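Local coordinates for protein lovastatin nonaketide synthase, polyketide synthase component (Aspergillus terreus, PDB 7CPX) that builds the nonaketide core of lovastatin from malonyl-CoA, methylating and reducing the growing chain, as a homodimeric polyketide synthase that works with the partner enzyme lovC, at residues C314-A319 against T416-L421; A294-T299 against A336-G341; V269-G274 against A301-D306; M234-A239 against L393-I398. The protein carries 2 engineered substitutions. All coordinates share one frame; numbering follows the deposited sequence.

All four contacts lie in the ketosynthase. Interactions 2 and 3 are buried and share helix 289-302: its middle packs against helix 327-339 through apolar side chains, while its C-terminal end meets strand 268-277 through charged and amide groups. Interaction 1, partly buried, borders strand 316-318 and combines one indole-to-amide bond with packing; it touches interaction 2 where Phe-317 and Cys-314 meet Phe-339. Interaction 4 joins two loops nearer the surface and depends on an aspartate carboxylate that accepts backbone N-H groups. It still reaches inward, since Met-234 CE touches Ala-319 of interaction 1. Interactions 3 and 4 are farthest apart, their centres about 30 Å from each other.

Interaction 1 (C314-A319 against T416-L421); sequences CQFFEA and TQWPAL
Trp-418 and Gln-315 join by a side-chain hydrogen bond set among apolar contacts, where the loop after strand 416-417 passes the beginning of strand 316-318 in the ketosynthase. The indole NE1 donates to Gln-315 OE1 over 2.6 Å, and the N-H...O angle of 176° makes the bond almost straight. OE1 sits at the edge of the indole, in its plane, while the donor lies in the carbonyl plane on a lone pair of OE1; amide and ring planes are nevertheless 70° apart. A bend at chi2 (82°) sets CD of the glutamine in position for this. Glutamine suits the place because its carbonyl is a neutral acceptor that also takes the backbone N of Arg-428, so two N-H groups grip the oxygen.

Strand 316-318 runs between the parallel strands 356-358 and 428-435 in the C-terminal half of the thiolase fold, whereas strand 416-417 pairs antiparallel with strand 388-389. The contact thus ties this small outlying pair to the main sheet.

Around the polar bond, Leu-421 brings its CD2 methyl to 3.3 Å from Gln-315 CD. The CH2 atom of the Trp-418 indole lies 3.4 Å from Phe-316 CB, while the phenyl ring itself leads away. Pro-419 CG approaches Gln-315 CB at 4.0 Å, and the proline also touches Phe-357.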
loop_
_atom_site.group_PDB
_atom_site.type_symbol
_atom_site.label_atom_id
_atom_site.label_comp_id
_atom_site.label_asym_id
_atom_site.label_seq_id
_atom_site.Cartn_x
_atom_site.Cartn_y
_atom_site.Cartn_z
ATOM N N CYS A 314 37.369 27.720 -38.318
ATOM C CA CYS A 314 37.076 26.294 -38.343
ATOM C C CYS A 314 36.056 26.005 -39.435
ATOM O O CYS A 314 35.001 26.646 -39.495
ATOM C CB CYS A 314 36.547 25.819 -36.989
ATOM S SG CYS A 314 35.072 26.686 -36.421
ATOM N N GLN A 315 36.375 25.042 -40.298
ATOM C CA GLN A 315 35.495 24.696 -41.405
ATOM C C GLN A 315 34.296 23.876 -40.958
ATOM O O GLN A 315 33.282 23.848 -41.664
ATOM C CB GLN A 315 36.275 23.928 -42.473
ATOM C CG GLN A 315 37.507 24.660 -42.983
ATOM C CD GLN A 315 38.708 24.487 -42.073
ATOM O OE1 GLN A 315 39.100 23.367 -41.748
ATOM N NE2 GLN A 315 39.291 25.600 -41.643
ATOM N N PHE A 316 34.391 23.213 -39.811
ATOM C CA PHE A 316 33.287 22.466 -39.233
ATOM C C PHE A 316 33.074 22.937 -37.804
ATOM O O PHE A 316 34.013 23.364 -37.128
ATOM C CB PHE A 316 33.556 20.957 -39.264
ATOM C CG PHE A 316 32.481 20.132 -38.618
ATOM C CD1 PHE A 316 31.182 20.168 -39.088
ATOM C CD2 PHE A 316 32.774 19.312 -37.546
ATOM C CE1 PHE A 316 30.193 19.408 -38.496
ATOM C CE2 PHE A 316 31.794 18.548 -36.949
ATOM C CZ PHE A 316 30.499 18.595 -37.423
ATOM N N PHE A 317 31.825 22.872 -37.351
ATOM C CA PHE A 317 31.463 23.353 -36.019
ATOM C C PHE A 317 30.462 22.370 -35.423
ATOM O O PHE A 317 29.274 22.410 -35.754
ATOM C CB PHE A 317 30.885 24.759 -36.083
ATOM C CG PHE A 317 30.782 25.431 -34.747
ATOM C CD1 PHE A 317 29.748 25.134 -33.882
ATOM C CD2 PHE A 317 31.721 26.365 -34.358
ATOM C CE1 PHE A 317 29.655 25.752 -32.654
ATOM C CE2 PHE A 317 31.638 26.985 -33.132
ATOM C CZ PHE A 317 30.603 26.681 -32.279
ATOM N N GLU A 318 30.941 21.498 -34.542
ATOM C CA GLU A 318 30.038 20.597 -33.843
ATOM C C GLU A 318 29.238 21.405 -32.836
ATOM O O GLU A 318 29.675 21.620 -31.700
ATOM C CB GLU A 318 30.805 19.464 -33.162
ATOM C CG GLU A 318 29.972 18.211 -32.936
ATOM C CD GLU A 318 28.924 18.377 -31.852
ATOM O OE1 GLU A 318 29.083 19.267 -30.992
ATOM O OE2 GLU A 318 27.944 17.604 -31.851
ATOM N N ALA A 319 28.071 21.869 -33.258
ATOM C CA ALA A 319 27.237 22.709 -32.422
ATOM C C ALA A 319 26.561 21.888 -31.333
ATOM O O ALA A 319 26.399 20.669 -31.442
ATOM C CB ALA A 319 26.186 23.423 -33.269
ATOM N N THR A 416 30.050 15.158 -46.358
ATOM C CA THR A 416 30.670 16.139 -47.234
ATOM C C THR A 416 32.176 16.158 -47.029
ATOM O O THR A 416 32.662 16.151 -45.894
ATOM C CB THR A 416 30.097 17.533 -46.973
ATOM O OG1 THR A 416 28.668 17.493 -47.071
ATOM C CG2 THR A 416 30.642 18.532 -47.978
ATOM N N GLN A 417 32.911 16.182 -48.137
ATOM C CA GLN A 417 34.358 16.301 -48.069
ATOM C C GLN A 417 34.743 17.651 -47.478
ATOM O O GLN A 417 34.025 18.645 -47.619
ATOM C CB GLN A 417 34.973 16.135 -49.457
ATOM C CG GLN A 417 36.492 16.161 -49.469
ATOM C CD GLN A 417 37.067 15.894 -50.845
ATOM O OE1 GLN A 417 36.331 15.683 -51.807
ATOM N NE2 GLN A 417 38.391 15.901 -50.943
ATOM N N TRP A 418 35.886 17.679 -46.808
ATOM C CA TRP A 418 36.289 18.885 -46.105
ATOM C C TRP A 418 36.503 20.024 -47.102
ATOM O O TRP A 418 37.032 19.798 -48.197
ATOM C CB TRP A 418 37.567 18.642 -45.306
ATOM C CG TRP A 418 37.664 19.490 -44.084
ATOM C CD1 TRP A 418 38.259 20.710 -43.976
ATOM C CD2 TRP A 418 37.140 19.184 -42.788
ATOM N NE1 TRP A 418 38.144 21.182 -42.692
ATOM C CE2 TRP A 418 37.460 20.262 -41.943
ATOM C CE3 TRP A 418 36.435 18.100 -42.260
ATOM C CZ2 TRP A 418 37.098 20.288 -40.600
ATOM C CZ3 TRP A 418 36.078 18.128 -40.929
ATOM C CH2 TRP A 418 36.409 19.214 -40.113
ATOM N N PRO A 419 36.110 21.251 -46.762
ATOM C CA PRO A 419 36.345 22.373 -47.675
ATOM C C PRO A 419 37.827 22.580 -47.940
ATOM O O PRO A 419 38.682 22.273 -47.106
ATOM C CB PRO A 419 35.739 23.570 -46.934
ATOM C CG PRO A 419 34.736 22.979 -46.021
ATOM C CD PRO A 419 35.285 21.650 -45.610
ATOM N N ALA A 420 38.123 23.103 -49.126
ATOM C CA ALA A 420 39.504 23.361 -49.506
ATOM C C ALA A 420 40.165 24.290 -48.498
ATOM O O ALA A 420 39.547 25.233 -47.995
ATOM C CB ALA A 420 39.560 23.973 -50.905
ATOM N N LEU A 421 41.433 24.016 -48.202
ATOM C CA LEU A 421 42.181 24.760 -47.206
ATOM C C LEU A 421 43.465 25.318 -47.807
ATOM O O LEU A 421 43.989 24.769 -48.781
ATOM C CB LEU A 421 42.543 23.873 -46.010
ATOM C CG LEU A 421 41.395 23.095 -45.375
ATOM C CD1 LEU A 421 41.912 22.222 -44.251
ATOM C CD2 LEU A 421 40.331 24.038 -44.863
#

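Interaction 2 (A294-T299 against A336-G341); sequences ALIKAT and ATAFFG
Ile-296 on helix 289-302 packs against Ala-338 and Phe-339 near the end of helix 327-339. Its CG2 methyl does most of the touching, 3.7 Å from Ala-338 CB and 3.6 Å from Phe-339 CZ. That methyl stands anti to the backbone N, as CG1 takes the place beside it (chi1 -64°). The isoleucine crosses the phenylalanine side chain at about a right angle. Alanine fits at position 338, where the backbones come close: its CA is 6.0 Å from that of Lys-297. Beyond Ile-296, the Phe-339 ring meets Tyr-300 and Phe-317 at steep angles, which links the helix pair to strand 316-318.

The extended aliphatic chain of Lys-297 lies against Ala-338, with CE 3.9 Å from its CA, and CE also comes to 3.6 Å from the polar Thr-337 O. The lysine's ammonium group forms a salt bridge with Glu-293 of its own helix. Thr-337 OG1 likewise bonds back within its helix, to Glu-333 O and Ala-334 O.

The bonds just named stay within one helix, and between the two segments the contact is mainly hydrocarbon. Such a contact depends on the fit of methyl groups and ring, with little directional bonding.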
loop_
_atom_site.group_PDB
_atom_site.type_symbol
_atom_site.label_atom_id
_atom_site.label_comp_id
_atom_site.label_asym_id
_atom_site.label_seq_id
_atom_site.Cartn_x
_atom_site.Cartn_y
_atom_site.Cartn_z
ATOM N N ALA A 294 31.118 35.202 -27.197
ATOM C CA ALA A 294 32.310 35.602 -26.461
ATOM C C ALA A 294 33.188 34.397 -26.161
ATOM O O ALA A 294 34.418 34.484 -26.226
ATOM C CB ALA A 294 31.916 36.314 -25.168
ATOM N N LEU A 295 32.571 33.262 -25.831
ATOM C CA LEU A 295 33.332 32.044 -25.583
ATOM C C LEU A 295 34.125 31.640 -26.815
ATOM O O LEU A 295 35.317 31.328 -26.728
ATOM C CB LEU A 295 32.386 30.916 -25.173
ATOM C CG LEU A 295 32.944 29.494 -25.233
ATOM C CD1 LEU A 295 34.179 29.365 -24.369
ATOM C CD2 LEU A 295 31.890 28.492 -24.803
ATOM N N ILE A 296 33.473 31.634 -27.976
ATOM C CA ILE A 296 34.148 31.228 -29.204
ATOM C C ILE A 296 35.289 32.186 -29.517
ATOM O O ILE A 296 36.408 31.768 -29.841
ATOM C CB ILE A 296 33.143 31.147 -30.366
ATOM C CG1 ILE A 296 32.105 30.060 -30.084
ATOM C CG2 ILE A 296 33.868 30.854 -31.665
ATOM C CD1 ILE A 296 30.906 30.110 -30.993
ATOM N N LYS A 297 35.022 33.490 -29.421
ATOM C CA LYS A 297 36.054 34.472 -29.730
ATOM C C LYS A 297 37.240 34.340 -28.783
ATOM O O LYS A 297 38.397 34.373 -29.218
ATOM C CB LYS A 297 35.470 35.882 -29.667
ATOM C CG LYS A 297 34.471 36.182 -30.771
ATOM C CD LYS A 297 33.939 37.600 -30.670
ATOM C CE LYS A 297 33.054 37.948 -31.855
ATOM N NZ LYS A 297 32.552 39.347 -31.787
ATOM N N ALA A 298 36.973 34.184 -27.484
ATOM C CA ALA A 298 38.052 34.055 -26.514
ATOM C C ALA A 298 38.840 32.773 -26.737
ATOM O O ALA A 298 40.069 32.765 -26.604
ATOM C CB ALA A 298 37.487 34.094 -25.096
ATOM N N THR A 299 38.154 31.678 -27.062
ATOM C CA THR A 299 38.849 30.423 -27.312
ATOM C C THR A 299 39.763 30.540 -28.522
ATOM O O THR A 299 40.904 30.066 -28.497
ATOM C CB THR A 299 37.836 29.296 -27.515
ATOM O OG1 THR A 299 36.890 29.300 -26.438
ATOM C CG2 THR A 299 38.536 27.951 -27.559
ATOM N N ALA A 336 27.205 32.631 -35.800
ATOM C CA ALA A 336 27.265 33.596 -36.889
ATOM C C ALA A 336 28.010 34.854 -36.470
ATOM O O ALA A 336 28.842 35.373 -37.224
ATOM C CB ALA A 336 25.853 33.942 -37.359
ATOM N N THR A 337 27.736 35.358 -35.268
ATOM C CA THR A 337 28.372 36.583 -34.806
ATOM C C THR A 337 29.824 36.374 -34.407
ATOM O O THR A 337 30.589 37.344 -34.378
ATOM C CB THR A 337 27.597 37.164 -33.621
ATOM O OG1 THR A 337 27.498 36.181 -32.583
ATOM C CG2 THR A 337 26.203 37.583 -34.054
ATOM N N ALA A 338 30.222 35.140 -34.100
ATOM C CA ALA A 338 31.617 34.876 -33.771
ATOM C C ALA A 338 32.450 34.697 -35.032
ATOM O O ALA A 338 33.537 35.272 -35.153
ATOM C CB ALA A 338 31.720 33.637 -32.881
ATOM N N PHE A 339 31.952 33.909 -35.983
ATOM C CA PHE A 339 32.665 33.670 -37.229
ATOM C C PHE A 339 32.288 34.649 -38.330
ATOM O O PHE A 339 32.956 34.674 -39.368
ATOM C CB PHE A 339 32.408 32.243 -37.715
ATOM C CG PHE A 339 32.814 31.192 -36.730
ATOM C CD1 PHE A 339 34.145 30.883 -36.536
ATOM C CD2 PHE A 339 31.862 30.514 -35.998
ATOM C CE1 PHE A 339 34.520 29.919 -35.628
ATOM C CE2 PHE A 339 32.227 29.548 -35.089
ATOM C CZ PHE A 339 33.559 29.248 -34.902
ATOM N N PHE A 340 31.243 35.444 -38.132
ATOM C CA PHE A 340 30.784 36.386 -39.143
ATOM C C PHE A 340 30.207 37.601 -38.426
ATOM O O PHE A 340 30.431 37.801 -37.229
ATOM C CB PHE A 340 29.768 35.721 -40.082
ATOM C CG PHE A 340 30.248 34.426 -40.675
ATOM C CD1 PHE A 340 31.007 34.417 -41.830
ATOM C CD2 PHE A 340 29.950 33.221 -40.067
ATOM C CE1 PHE A 340 31.454 33.229 -42.373
ATOM C CE2 PHE A 340 30.393 32.029 -40.603
ATOM C CZ PHE A 340 31.148 32.031 -41.759
ATOM N N GLY A 341 29.458 38.415 -39.162
ATOM C CA GLY A 341 28.945 39.648 -38.600
ATOM C C GLY A 341 30.031 40.635 -38.239
ATOM O O GLY A 341 29.893 41.368 -37.254
#

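Interaction 3 (V269-G274 against A301-D306); sequences VIRETG and AQAGLD
Arg-271 grips a single backbone oxygen, Ala-303 O, with two nitrogens side-on: NE lies 2.8 Å and NH2 2.7 Å from it. The oxygen sits at the edge of the guanidinium, close to its plane, and both donors come from the same face of the carbonyl plane, tilted from it by 26° and 27°. The side chain is extended from CG to NE, which gives it the length to reach.

A classic beta bulge explains why two consecutive residues point at the same element: Arg-271 and Glu-272 together face Ile-444 on strand 439-446. Helix 289-302, which these side chains meet, ends in a Schellman motif, where Gly-304 takes a positive phi (78°) that suits glycine. This helix makes the beta-alpha-beta crossover from strand 268-277 to the parallel strand 316-318.

Leu-305 lays CD2 over one guanidinium face, 3.4 Å from Arg-271 CZ, and Ala-303 CB packs 3.6 Å from Glu-272 CB; a small methyl allows the close approach. Gln-302 NE2 donates to Glu-272 OE2, though the modelled length is too short to be trusted; the amide and carboxylate planes are nearly perpendicular.

Arg-271 also forms a salt bridge with Glu-446, and Glu-272 one with Arg-196. These counter-charges probably help to offset the cost of burying the ions, and the arginine probably gains further from the partial negative charge of carbonyls at the helix end.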
loop_
_atom_site.group_PDB
_atom_site.type_symbol
_atom_site.label_atom_id
_atom_site.label_comp_id
_atom_site.label_asym_id
_atom_site.label_seq_id
_atom_site.Cartn_x
_atom_site.Cartn_y
_atom_site.Cartn_z
ATOM N N VAL A 269 44.072 16.975 -32.507
ATOM C CA VAL A 269 44.764 17.963 -31.690
ATOM C C VAL A 269 43.726 18.939 -31.161
ATOM O O VAL A 269 43.146 19.716 -31.926
ATOM C CB VAL A 269 45.852 18.695 -32.486
ATOM C CG1 VAL A 269 46.189 20.019 -31.827
ATOM C CG2 VAL A 269 47.093 17.835 -32.604
ATOM N N ILE A 270 43.504 18.918 -29.850
ATOM C CA ILE A 270 42.698 19.931 -29.180
ATOM C C ILE A 270 43.606 21.143 -28.987
ATOM O O ILE A 270 44.405 21.200 -28.049
ATOM C CB ILE A 270 42.130 19.427 -27.853
ATOM C CG1 ILE A 270 41.300 18.163 -28.088
ATOM C CG2 ILE A 270 41.275 20.498 -27.204
ATOM C CD1 ILE A 270 40.747 17.553 -26.826
ATOM N N ARG A 271 43.500 22.106 -29.904
ATOM C CA ARG A 271 44.352 23.287 -29.848
ATOM C C ARG A 271 44.001 24.162 -28.654
ATOM O O ARG A 271 44.893 24.686 -27.976
ATOM C CB ARG A 271 44.218 24.072 -31.151
ATOM C CG ARG A 271 44.986 25.374 -31.187
ATOM C CD ARG A 271 45.051 25.913 -32.604
ATOM N NE ARG A 271 45.810 27.154 -32.694
ATOM C CZ ARG A 271 46.285 27.660 -33.824
ATOM N NH1 ARG A 271 46.128 27.036 -34.980
ATOM N NH2 ARG A 271 46.941 28.816 -33.793
ATOM N N GLU A 272 42.712 24.333 -28.381
ATOM C CA GLU A 272 42.271 25.169 -27.277
ATOM C C GLU A 272 40.865 24.750 -26.881
ATOM O O GLU A 272 40.079 24.300 -27.718
ATOM C CB GLU A 272 42.302 26.653 -27.656
ATOM C CG GLU A 272 41.983 27.602 -26.515
ATOM C CD GLU A 272 43.021 27.562 -25.413
ATOM O OE1 GLU A 272 44.091 26.954 -25.624
ATOM O OE2 GLU A 272 42.766 28.135 -24.333
ATOM N N THR A 273 40.560 24.907 -25.595
ATOM C CA THR A 273 39.249 24.546 -25.058
ATOM C C THR A 273 38.872 25.592 -24.014
ATOM O O THR A 273 39.270 25.489 -22.850
ATOM C CB THR A 273 39.258 23.147 -24.458
ATOM O OG1 THR A 273 39.798 22.222 -25.409
ATOM C CG2 THR A 273 37.847 22.720 -24.092
ATOM N N GLY A 274 38.106 26.591 -24.434
ATOM C CA GLY A 274 37.615 27.598 -23.522
ATOM C C GLY A 274 36.276 27.210 -22.924
ATOM O O GLY A 274 35.501 26.464 -23.517
ATOM N N ALA A 301 41.057 33.332 -29.705
ATOM C CA ALA A 301 42.149 34.227 -29.340
ATOM C C ALA A 301 43.206 33.497 -28.523
ATOM O O ALA A 301 44.409 33.675 -28.746
ATOM C CB ALA A 301 41.607 35.428 -28.565
ATOM N N GLN A 302 42.774 32.670 -27.570
ATOM C CA GLN A 302 43.719 31.898 -26.770
ATOM C C GLN A 302 44.503 30.930 -27.643
ATOM O O GLN A 302 45.697 30.701 -27.415
ATOM C CB GLN A 302 42.974 31.146 -25.669
ATOM C CG GLN A 302 42.347 32.053 -24.623
ATOM C CD GLN A 302 41.308 31.351 -23.765
ATOM O OE1 GLN A 302 40.446 31.999 -23.170
ATOM N NE2 GLN A 302 41.384 30.026 -23.691
ATOM N N ALA A 303 43.847 30.354 -28.649
ATOM C CA ALA A 303 44.516 29.461 -29.585
ATOM C C ALA A 303 45.460 30.199 -30.523
ATOM O O ALA A 303 46.192 29.544 -31.273
ATOM C CB ALA A 303 43.481 28.697 -30.410
ATOM N N GLY A 304 45.461 31.528 -30.503
ATOM C CA GLY A 304 46.218 32.283 -31.478
ATOM C C GLY A 304 45.556 32.360 -32.831
ATOM O O GLY A 304 46.238 32.590 -33.833
ATOM N N LEU A 305 44.241 32.167 -32.888
ATOM C CA LEU A 305 43.488 32.132 -34.133
ATOM C C LEU A 305 42.646 33.393 -34.256
ATOM O O LEU A 305 41.930 33.761 -33.319
ATOM C CB LEU A 305 42.593 30.894 -34.185
ATOM C CG LEU A 305 43.321 29.556 -34.298
ATOM C CD1 LEU A 305 42.343 28.408 -34.156
ATOM C CD2 LEU A 305 44.055 29.463 -35.620
ATOM N N ASP A 306 42.733 34.049 -35.409
ATOM C CA ASP A 306 41.909 35.217 -35.687
ATOM C C ASP A 306 40.546 34.753 -36.184
ATOM O O ASP A 306 40.449 34.086 -37.219
ATOM C CB ASP A 306 42.583 36.117 -36.718
ATOM C CG ASP A 306 43.931 36.630 -36.251
ATOM O OD1 ASP A 306 44.112 36.800 -35.027
ATOM O OD2 ASP A 306 44.809 36.864 -37.108
#

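Interaction 4 (M234-A239 against L393-I398)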
loop_
_atom_site.group_PDB
_atom_site.type_symbol
_atom_site.label_atom_id
_atom_site.label_comp_id
_atom_site.label_asym_id
_atom_site.label_seq_id
_atom_site.Cartn_x
_atom_site.Cartn_y
_atom_site.Cartn_z
ATOM N N MET A 234 18.174 19.321 -34.684
ATOM C CA MET A 234 19.015 20.507 -34.604
ATOM C C MET A 234 18.584 21.542 -35.635
ATOM O O MET A 234 18.509 21.247 -36.832
ATOM C CB MET A 234 20.477 20.116 -34.819
ATOM C CG MET A 234 21.427 21.289 -34.999
ATOM S SD MET A 234 23.111 20.748 -35.323
ATOM C CE MET A 234 23.866 22.296 -35.800
ATOM N N TRP A 235 18.304 22.754 -35.165
ATOM C CA TRP A 235 18.028 23.920 -35.998
ATOM C C TRP A 235 16.892 23.690 -36.987
ATOM O O TRP A 235 16.747 24.459 -37.945
ATOM C CB TRP A 235 19.281 24.366 -36.761
ATOM C CG TRP A 235 20.424 24.795 -35.885
ATOM C CD1 TRP A 235 20.554 24.596 -34.543
ATOM C CD2 TRP A 235 21.599 25.501 -36.298
ATOM N NE1 TRP A 235 21.733 25.131 -34.094
ATOM C CE2 TRP A 235 22.395 25.694 -35.153
ATOM C CE3 TRP A 235 22.055 25.987 -37.525
ATOM C CZ2 TRP A 235 23.619 26.351 -35.199
ATOM C CZ3 TRP A 235 23.269 26.639 -37.568
ATOM C CH2 TRP A 235 24.037 26.816 -36.414
ATOM N N ASP A 236 16.079 22.660 -36.783
ATOM C CA ASP A 236 15.004 22.341 -37.708
ATOM C C ASP A 236 13.695 22.970 -37.244
ATOM O O ASP A 236 13.502 23.272 -36.064
ATOM C CB ASP A 236 14.837 20.828 -37.834
ATOM C CG ASP A 236 13.890 20.435 -38.950
ATOM O OD1 ASP A 236 14.293 20.513 -40.129
ATOM O OD2 ASP A 236 12.742 20.048 -38.648
ATOM N N ALA A 237 12.786 23.165 -38.201
ATOM C CA ALA A 237 11.471 23.702 -37.872
ATOM C C ALA A 237 10.719 22.801 -36.906
ATOM O O ALA A 237 9.837 23.282 -36.184
ATOM C CB ALA A 237 10.652 23.902 -39.146
ATOM N N GLY A 238 11.045 21.511 -36.872
ATOM C CA GLY A 238 10.456 20.582 -35.936
ATOM C C GLY A 238 11.103 20.572 -34.573
ATOM O O GLY A 238 10.815 19.687 -33.763
ATOM N N ALA A 239 11.983 21.534 -34.296
ATOM C CA ALA A 239 12.650 21.623 -33.005
ATOM C C ALA A 239 11.630 21.692 -31.876
ATOM O O ALA A 239 10.873 22.661 -31.772
ATOM C CB ALA A 239 13.569 22.845 -32.966
ATOM N N LEU A 393 21.420 13.672 -39.102
ATOM C CA LEU A 393 20.345 12.784 -39.525
ATOM C C LEU A 393 19.008 13.516 -39.597
ATOM O O LEU A 393 18.229 13.297 -40.533
ATOM C CB LEU A 393 20.260 11.589 -38.578
ATOM C CG LEU A 393 19.204 10.533 -38.907
ATOM C CD1 LEU A 393 19.428 9.961 -40.298
ATOM C CD2 LEU A 393 19.217 9.427 -37.864
ATOM N N LEU A 394 18.727 14.387 -38.633
ATOM C CA LEU A 394 17.439 15.075 -38.542
ATOM C C LEU A 394 17.639 16.551 -38.878
ATOM O O LEU A 394 17.878 17.379 -37.998
ATOM C CB LEU A 394 16.815 14.910 -37.155
ATOM C CG LEU A 394 16.349 13.512 -36.737
ATOM C CD1 LEU A 394 15.630 12.803 -37.879
ATOM C CD2 LEU A 394 17.512 12.677 -36.230
ATOM N N PHE A 395 17.539 16.873 -40.168
ATOM C CA PHE A 395 17.496 18.265 -40.613
ATOM C C PHE A 395 16.784 18.282 -41.962
ATOM O O PHE A 395 17.386 17.950 -42.987
ATOM C CB PHE A 395 18.891 18.867 -40.708
ATOM C CG PHE A 395 18.903 20.281 -41.212
ATOM C CD1 PHE A 395 18.507 21.324 -40.394
ATOM C CD2 PHE A 395 19.307 20.567 -42.503
ATOM C CE1 PHE A 395 18.513 22.625 -40.854
ATOM C CE2 PHE A 395 19.317 21.867 -42.970
ATOM C CZ PHE A 395 18.920 22.898 -42.144
ATOM N N ASP A 396 15.509 18.667 -41.951
ATOM C CA ASP A 396 14.699 18.722 -43.158
ATOM C C ASP A 396 14.342 20.136 -43.582
ATOM O O ASP A 396 14.270 20.408 -44.782
ATOM C CB ASP A 396 13.405 17.924 -42.963
ATOM C CG ASP A 396 13.664 16.485 -42.565
ATOM O OD1 ASP A 396 14.704 15.932 -42.979
ATOM O OD2 ASP A 396 12.829 15.908 -41.837
ATOM N N LYS A 397 14.119 21.039 -42.630
ATOM C CA LYS A 397 13.771 22.418 -42.939
ATOM C C LYS A 397 14.364 23.319 -41.871
ATOM O O LYS A 397 14.146 23.093 -40.677
ATOM C CB LYS A 397 12.252 22.601 -43.012
ATOM C CG LYS A 397 11.811 24.024 -43.317
ATOM C CD LYS A 397 10.320 24.099 -43.617
ATOM C CE LYS A 397 9.476 23.701 -42.415
ATOM N NZ LYS A 397 8.018 23.779 -42.706
ATOM N N ILE A 398 15.109 24.337 -42.303
ATOM C CA ILE A 398 15.747 25.240 -41.357
ATOM C C ILE A 398 14.685 25.930 -40.515
ATOM O O ILE A 398 13.657 26.392 -41.025
ATOM C CB ILE A 398 16.622 26.264 -42.099
ATOM C CG1 ILE A 398 17.467 27.068 -41.110
ATOM C CG2 ILE A 398 15.759 27.201 -42.927
ATOM C CD1 ILE A 398 18.502 26.243 -40.385
#
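Asp-236 OD1 receives two successive backbone N-H groups of the facing loop. Lys-397 N comes to 2.6 Å from this oxygen, nearly along its C-O axis, with an N-H...O angle of 173°. Asp-396 N, 2.9 Å from the same OD1, approaches instead from 46° above the carboxylate plane. CG of the aspartate stands anti to the backbone N (chi1 -171°), which directs it toward the 393-398 loop. A return bond runs from Ala-237 N to Lys-397 O at 2.8 Å, within a single beta bridge that pairs Asp-236 with Ile-398.

The second carboxylate oxygen works within its own loop: Gly-238 N lies 2.9 Å from Asp-236 OD2, forming an Asx turn inside the type I turn from Asp-236 to Ala-239. Aspartate suits the place because its short side chain can serve both loops at once. These loops belong to the ketosynthase, and the side chain of Trp-235 is about 7 Å from that of His-320, a predicted active-site residue.

Farther out, Ala-237 CB rests against the aliphatic stem of Lys-397, 3.5 Å from its CE. Ile-398 CD1 approaches Trp-235 CB at 4.2 Å, and the edge of the Phe-395 ring faces backbone carbonyls, with CD1 3.6 Å from Met-234 O. The extended side chain of Met-234 places CE over the centre of the Trp-235 ring, and the tryptophan continues to Ala-332 and Ile-335 of helix 327-339.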